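Dual specificity protein phosphatase 12 (Homo sapiens, PDB 4KI9) removes phosphate from phosphotyrosine and from phosphoserine or phosphothreonine in proteins, here represented by its catalytic domain. Local coordinates at residues T28-V33 against L49-V54; E61-S66 against Q155-K160. The protein carries 2 engineered substitutions. All blocks are in the same frame, centred on the assembly; numbering follows the deposited sequence.

Interaction 1: T28-V33 against L49-V54; sequences TAVLTV and LWRLFV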
# COMPACT_ATOMS: atom_id res chain seq x y z
N THR A 28 7.15 -14.23 2.23
CA THR A 28 6.38 -14.93 3.25
C THR A 28 5.40 -14.01 3.95
O THR A 28 4.80 -14.38 4.96
CB THR A 28 7.27 -15.61 4.30
OG1 THR A 28 8.09 -14.63 4.94
CG2 THR A 28 8.13 -16.70 3.66
N ALA A 29 5.24 -12.80 3.42
CA ALA A 29 4.25 -11.85 3.93
C ALA A 29 3.55 -11.19 2.76
O ALA A 29 4.19 -10.64 1.87
CB ALA A 29 4.90 -10.81 4.84
N VAL A 30 2.22 -11.26 2.75
CA VAL A 30 1.47 -10.75 1.61
C VAL A 30 0.36 -9.84 2.07
O VAL A 30 -0.51 -10.24 2.86
CB VAL A 30 0.87 -11.90 0.76
CG1 VAL A 30 0.00 -11.33 -0.37
CG2 VAL A 30 1.99 -12.78 0.18
N LEU A 31 0.40 -8.60 1.60
CA LEU A 31 -0.66 -7.65 1.87
C LEU A 31 -1.51 -7.55 0.62
O LEU A 31 -1.05 -7.09 -0.42
CB LEU A 31 -0.10 -6.27 2.23
CG LEU A 31 -1.09 -5.26 2.85
CD1 LEU A 31 -0.29 -4.14 3.51
CD2 LEU A 31 -2.04 -4.65 1.82
N THR A 32 -2.75 -8.01 0.74
CA THR A 32 -3.73 -7.89 -0.33
C THR A 32 -4.59 -6.64 -0.09
O THR A 32 -5.23 -6.50 0.95
CB THR A 32 -4.64 -9.12 -0.36
OG1 THR A 32 -3.85 -10.31 -0.53
CG2 THR A 32 -5.67 -9.01 -1.48
N VAL A 33 -4.58 -5.72 -1.05
CA VAL A 33 -5.49 -4.58 -1.01
C VAL A 33 -6.36 -4.65 -2.26
O VAL A 33 -5.92 -4.31 -3.36
CB VAL A 33 -4.73 -3.23 -0.83
CG1 VAL A 33 -3.56 -3.10 -1.82
CG2 VAL A 33 -5.69 -2.05 -0.94
N LEU A 49 3.20 -18.41 6.54
CA LEU A 49 2.88 -17.22 5.74
C LEU A 49 2.03 -16.23 6.53
O LEU A 49 1.01 -16.62 7.10
CB LEU A 49 2.09 -17.65 4.50
CG LEU A 49 2.76 -17.77 3.14
CD1 LEU A 49 4.17 -18.33 3.25
CD2 LEU A 49 1.90 -18.65 2.24
N TRP A 50 2.43 -14.96 6.55
CA TRP A 50 1.64 -13.90 7.18
C TRP A 50 0.89 -13.11 6.11
O TRP A 50 1.44 -12.83 5.05
CB TRP A 50 2.56 -12.93 7.93
CG TRP A 50 3.17 -13.47 9.18
CD1 TRP A 50 2.76 -13.23 10.46
CD2 TRP A 50 4.33 -14.32 9.27
NE1 TRP A 50 3.59 -13.90 11.35
CE2 TRP A 50 4.55 -14.57 10.64
CE3 TRP A 50 5.18 -14.90 8.32
CZ2 TRP A 50 5.60 -15.37 11.08
CZ3 TRP A 50 6.23 -15.69 8.76
CH2 TRP A 50 6.42 -15.92 10.13
N ARG A 51 -0.36 -12.74 6.40
CA ARG A 51 -1.15 -11.97 5.46
C ARG A 51 -1.88 -10.84 6.16
O ARG A 51 -2.19 -10.93 7.35
CB ARG A 51 -2.20 -12.86 4.77
CG ARG A 51 -1.64 -13.91 3.79
CD ARG A 51 -2.76 -14.80 3.25
NE ARG A 51 -2.31 -15.83 2.32
CZ ARG A 51 -2.22 -15.66 1.01
NH1 ARG A 51 -2.54 -14.49 0.47
NH2 ARG A 51 -1.80 -16.65 0.22
N LEU A 52 -2.13 -9.77 5.41
CA LEU A 52 -3.06 -8.74 5.82
C LEU A 52 -3.96 -8.43 4.63
O LEU A 52 -3.48 -8.11 3.53
CB LEU A 52 -2.32 -7.47 6.27
CG LEU A 52 -3.23 -6.26 6.50
CD1 LEU A 52 -4.20 -6.52 7.64
CD2 LEU A 52 -2.42 -5.00 6.75
N PHE A 53 -5.26 -8.54 4.85
CA PHE A 53 -6.21 -8.17 3.81
C PHE A 53 -6.85 -6.81 4.11
O PHE A 53 -7.42 -6.61 5.17
CB PHE A 53 -7.28 -9.27 3.69
CG PHE A 53 -8.42 -8.89 2.78
CD1 PHE A 53 -9.73 -8.94 3.23
CD2 PHE A 53 -8.18 -8.51 1.47
CE1 PHE A 53 -10.78 -8.59 2.39
CE2 PHE A 53 -9.22 -8.15 0.63
CZ PHE A 53 -10.53 -8.19 1.09
N VAL A 54 -6.74 -5.88 3.16
CA VAL A 54 -7.33 -4.55 3.30
C VAL A 54 -8.39 -4.42 2.22
O VAL A 54 -8.06 -4.20 1.05
CB VAL A 54 -6.25 -3.44 3.16
CG1 VAL A 54 -6.91 -2.05 3.13
CG2 VAL A 54 -5.20 -3.53 4.32
O HOH W 1 -2.91 -11.57 1.64

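Interaction 2: E61-S66 against Q155-K160; sequences ETDLLS and QYRLQK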
# COMPACT_ATOMS: atom_id res chain seq x y z
N GLU A 61 -13.61 7.41 -4.00
CA GLU A 61 -14.42 7.47 -2.78
C GLU A 61 -13.95 6.47 -1.73
O GLU A 61 -14.34 6.56 -0.57
CB GLU A 61 -15.91 7.22 -3.05
CG GLU A 61 -16.43 7.82 -4.34
CD GLU A 61 -16.24 6.87 -5.50
OE1 GLU A 61 -16.92 5.82 -5.53
OE2 GLU A 61 -15.39 7.16 -6.37
N THR A 62 -13.12 5.51 -2.14
CA THR A 62 -12.63 4.51 -1.19
C THR A 62 -11.73 5.16 -0.16
O THR A 62 -10.83 5.91 -0.51
CB THR A 62 -11.86 3.37 -1.88
OG1 THR A 62 -12.74 2.65 -2.75
CG2 THR A 62 -11.28 2.41 -0.85
N ASP A 63 -11.99 4.89 1.12
CA ASP A 63 -11.15 5.39 2.19
C ASP A 63 -10.00 4.43 2.45
O ASP A 63 -10.14 3.48 3.23
CB ASP A 63 -11.97 5.61 3.46
CG ASP A 63 -11.12 6.09 4.63
OD1 ASP A 63 -9.94 6.45 4.43
OD2 ASP A 63 -11.63 6.14 5.77
N LEU A 64 -8.86 4.67 1.80
CA LEU A 64 -7.64 3.94 2.11
C LEU A 64 -6.91 4.59 3.28
O LEU A 64 -6.22 3.91 4.06
CB LEU A 64 -6.71 3.94 0.90
CG LEU A 64 -6.69 2.74 -0.05
CD1 LEU A 64 -5.40 2.80 -0.83
CD2 LEU A 64 -6.80 1.42 0.69
N LEU A 65 -7.05 5.91 3.39
CA LEU A 65 -6.33 6.70 4.39
C LEU A 65 -6.41 6.11 5.80
O LEU A 65 -5.40 6.03 6.50
CB LEU A 65 -6.85 8.15 4.41
CG LEU A 65 -6.24 9.10 5.45
CD1 LEU A 65 -4.72 9.16 5.33
CD2 LEU A 65 -6.82 10.51 5.27
N SER A 66 -7.60 5.69 6.20
CA SER A 66 -7.84 5.18 7.55
C SER A 66 -7.10 3.87 7.82
O SER A 66 -6.85 3.54 8.98
CB SER A 66 -9.35 4.99 7.78
OG SER A 66 -10.02 6.25 7.73
N GLN A 155 -12.34 16.36 9.29
CA GLN A 155 -12.96 16.97 8.11
C GLN A 155 -13.05 15.97 6.97
O GLN A 155 -14.05 15.89 6.27
CB GLN A 155 -12.19 18.22 7.67
CG GLN A 155 -12.87 18.96 6.54
CD GLN A 155 -14.17 19.62 6.97
OE1 GLN A 155 -14.41 19.83 8.16
NE2 GLN A 155 -15.01 19.96 6.00
N TYR A 156 -11.99 15.19 6.79
CA TYR A 156 -11.95 14.15 5.76
C TYR A 156 -13.06 13.10 5.93
O TYR A 156 -13.68 12.68 4.95
CB TYR A 156 -10.58 13.47 5.80
CG TYR A 156 -10.48 12.18 5.03
CD1 TYR A 156 -10.54 10.94 5.68
CD2 TYR A 156 -10.26 12.18 3.66
CE1 TYR A 156 -10.42 9.74 4.97
CE2 TYR A 156 -10.13 10.99 2.94
CZ TYR A 156 -10.21 9.78 3.61
OH TYR A 156 -10.08 8.61 2.90
N ARG A 157 -13.30 12.68 7.17
CA ARG A 157 -14.34 11.68 7.44
C ARG A 157 -15.76 12.27 7.29
O ARG A 157 -16.67 11.59 6.84
CB ARG A 157 -14.14 11.04 8.82
CG ARG A 157 -12.92 10.10 8.93
CD ARG A 157 -13.00 8.88 8.01
NE ARG A 157 -14.33 8.29 8.03
CZ ARG A 157 -14.87 7.60 7.02
NH1 ARG A 157 -14.18 7.39 5.90
NH2 ARG A 157 -16.11 7.14 7.13
N LEU A 158 -15.94 13.52 7.66
CA LEU A 158 -17.22 14.18 7.41
C LEU A 158 -17.49 14.22 5.91
O LEU A 158 -18.62 13.99 5.47
CB LEU A 158 -17.24 15.61 7.98
CG LEU A 158 -17.16 15.78 9.50
CD1 LEU A 158 -17.12 17.25 9.86
CD2 LEU A 158 -18.37 15.10 10.15
N GLN A 159 -16.46 14.52 5.12
CA GLN A 159 -16.63 14.59 3.67
C GLN A 159 -16.94 13.22 3.09
O GLN A 159 -17.76 13.08 2.19
CB GLN A 159 -15.40 15.21 3.00
CG GLN A 159 -15.18 16.66 3.43
CD GLN A 159 -14.02 17.34 2.73
OE1 GLN A 159 -13.58 18.41 3.14
NE2 GLN A 159 -13.53 16.73 1.65
N LYS A 160 -16.28 12.20 3.62
CA LYS A 160 -16.52 10.83 3.17
C LYS A 160 -17.97 10.37 3.31
O LYS A 160 -18.47 9.61 2.46
CB LYS A 160 -15.56 9.85 3.86
CG LYS A 160 -14.21 9.76 3.16
CD LYS A 160 -14.36 9.02 1.84
CE LYS A 160 -13.10 9.07 1.01
NZ LYS A 160 -12.93 10.40 0.39

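Interaction 1: T28-V33 against L49-V54
Leu31 and Leu52 both set CG anti to the backbone N (chi1 -167° and 171°), and their side chains lie side by side, pointing the same way. Leu31 CD1 meets Leu52 CD2 at 4.0 Å. The other methyl, Leu31 CD2, reaches on to Val54 CG2. Ala29 and Trp50 share this face of the sheet. Helix 68-80 packs on Ala29, Leu31 and Leu52 of this face, and helix 95-108 on Val33. The Trp50 ring turns its edge to the backbone of Thr28, with CE3 3.4 Å from Thr28 O in the ring plane.

The other face carries Val30, Thr32, Arg51 and Phe53. Arg51 runs extended from CG to NE alongside Val30. One water bridges the two strands here. It donates to Val30 O and accepts from Arg51 NH1 at 3.2 Å. It also bonds Thr32 OG1. That hydroxyl also bonds His88 NE2. Phe53 CD2 packs 3.9 Å from Thr32 CG2.

Five backbone hydrogen bonds hold the pair. Trp50 N, Leu52 N and Val54 N donate to Thr28 O, Val30 O and Thr32 O; Val30 N and Thr32 N donate back to Trp50 O and Leu52 O. The bond from Val54 N to Thr32 O is short at 2.7 Å and nearly straight. This is the regular ladder of two parallel strands in the mixed central sheet of the dual-specificity phosphatase domain, of which strand 50-55 is an outermost strand.

Interaction 2: E61-S66 against Q155-K160
Tyr156 meets Asp63 and Leu65 at once, and its contact with Asp63 is the polar centre of this interface. Tyr156 has the most surface buried here, followed by Asp63 and Lys160. Tyr156 OH donates to Asp63 OD1 at 2.7 Å, and that oxygen lies in the plane of the ring at its edge. The bond comes from well above the carboxylate plane, and the two planes stand 72° apart. Ser66 N reaches the same OD1 from the opposite face at 3.0 Å, closing an Asx motif.

The CB bond of Asp63 points toward the helix, and CG stands anti to the backbone N (chi1 178°). Its other oxygen, OD2, forms a salt bridge with Arg157 NH1 at 2.8 Å and accepts from Ser66 OG on its syn side. The carboxylate and guanidinium planes are only 14° apart. An alanine here would probably leave Tyr156 OH and the Arg157 charge without their mate, and Ser66 N and OG without this acceptor.

The Tyr156 ring has a neighbour on each face. Leu65 CD2 sits over its centre, 3.7 Å from the centroid, as a CH-pi contact. Lys160 CG, from one turn further along the same helix, lies over the opposite face, offset toward the rim. Farther along the lysine, CE touches Glu61 O at 3.2 Å.

Three hydrogen bonds and one salt bridge grip the carboxylate, two contacts to each oxygen. Such a set would be expected to favour the charged form of Asp63, which ties helix 151-160 to the loop ahead of helix 68-80.

How the interactions relate
Interaction 1 comes first along the chain and closes before interaction 2 opens. It pairs strands 27-34 and 50-55 of the central sheet. Interaction 2 joins the loop that follows strand 50-55 to helix 151-160, the last helix of the chain, across 88 intervening residues. Their centres are 23 Å apart, yet they touch. Leu64 CD2 of the loop packs 4.0 Å from Val33 CG2 and also meets Val54 CG1. Val33 and Leu64 both have side chains near Arg95, which binds substrate. Val33 also adjoins Ser89, an engineered residue at the predicted phosphocysteine position. The sheet end and the loop thus meet beside the active site.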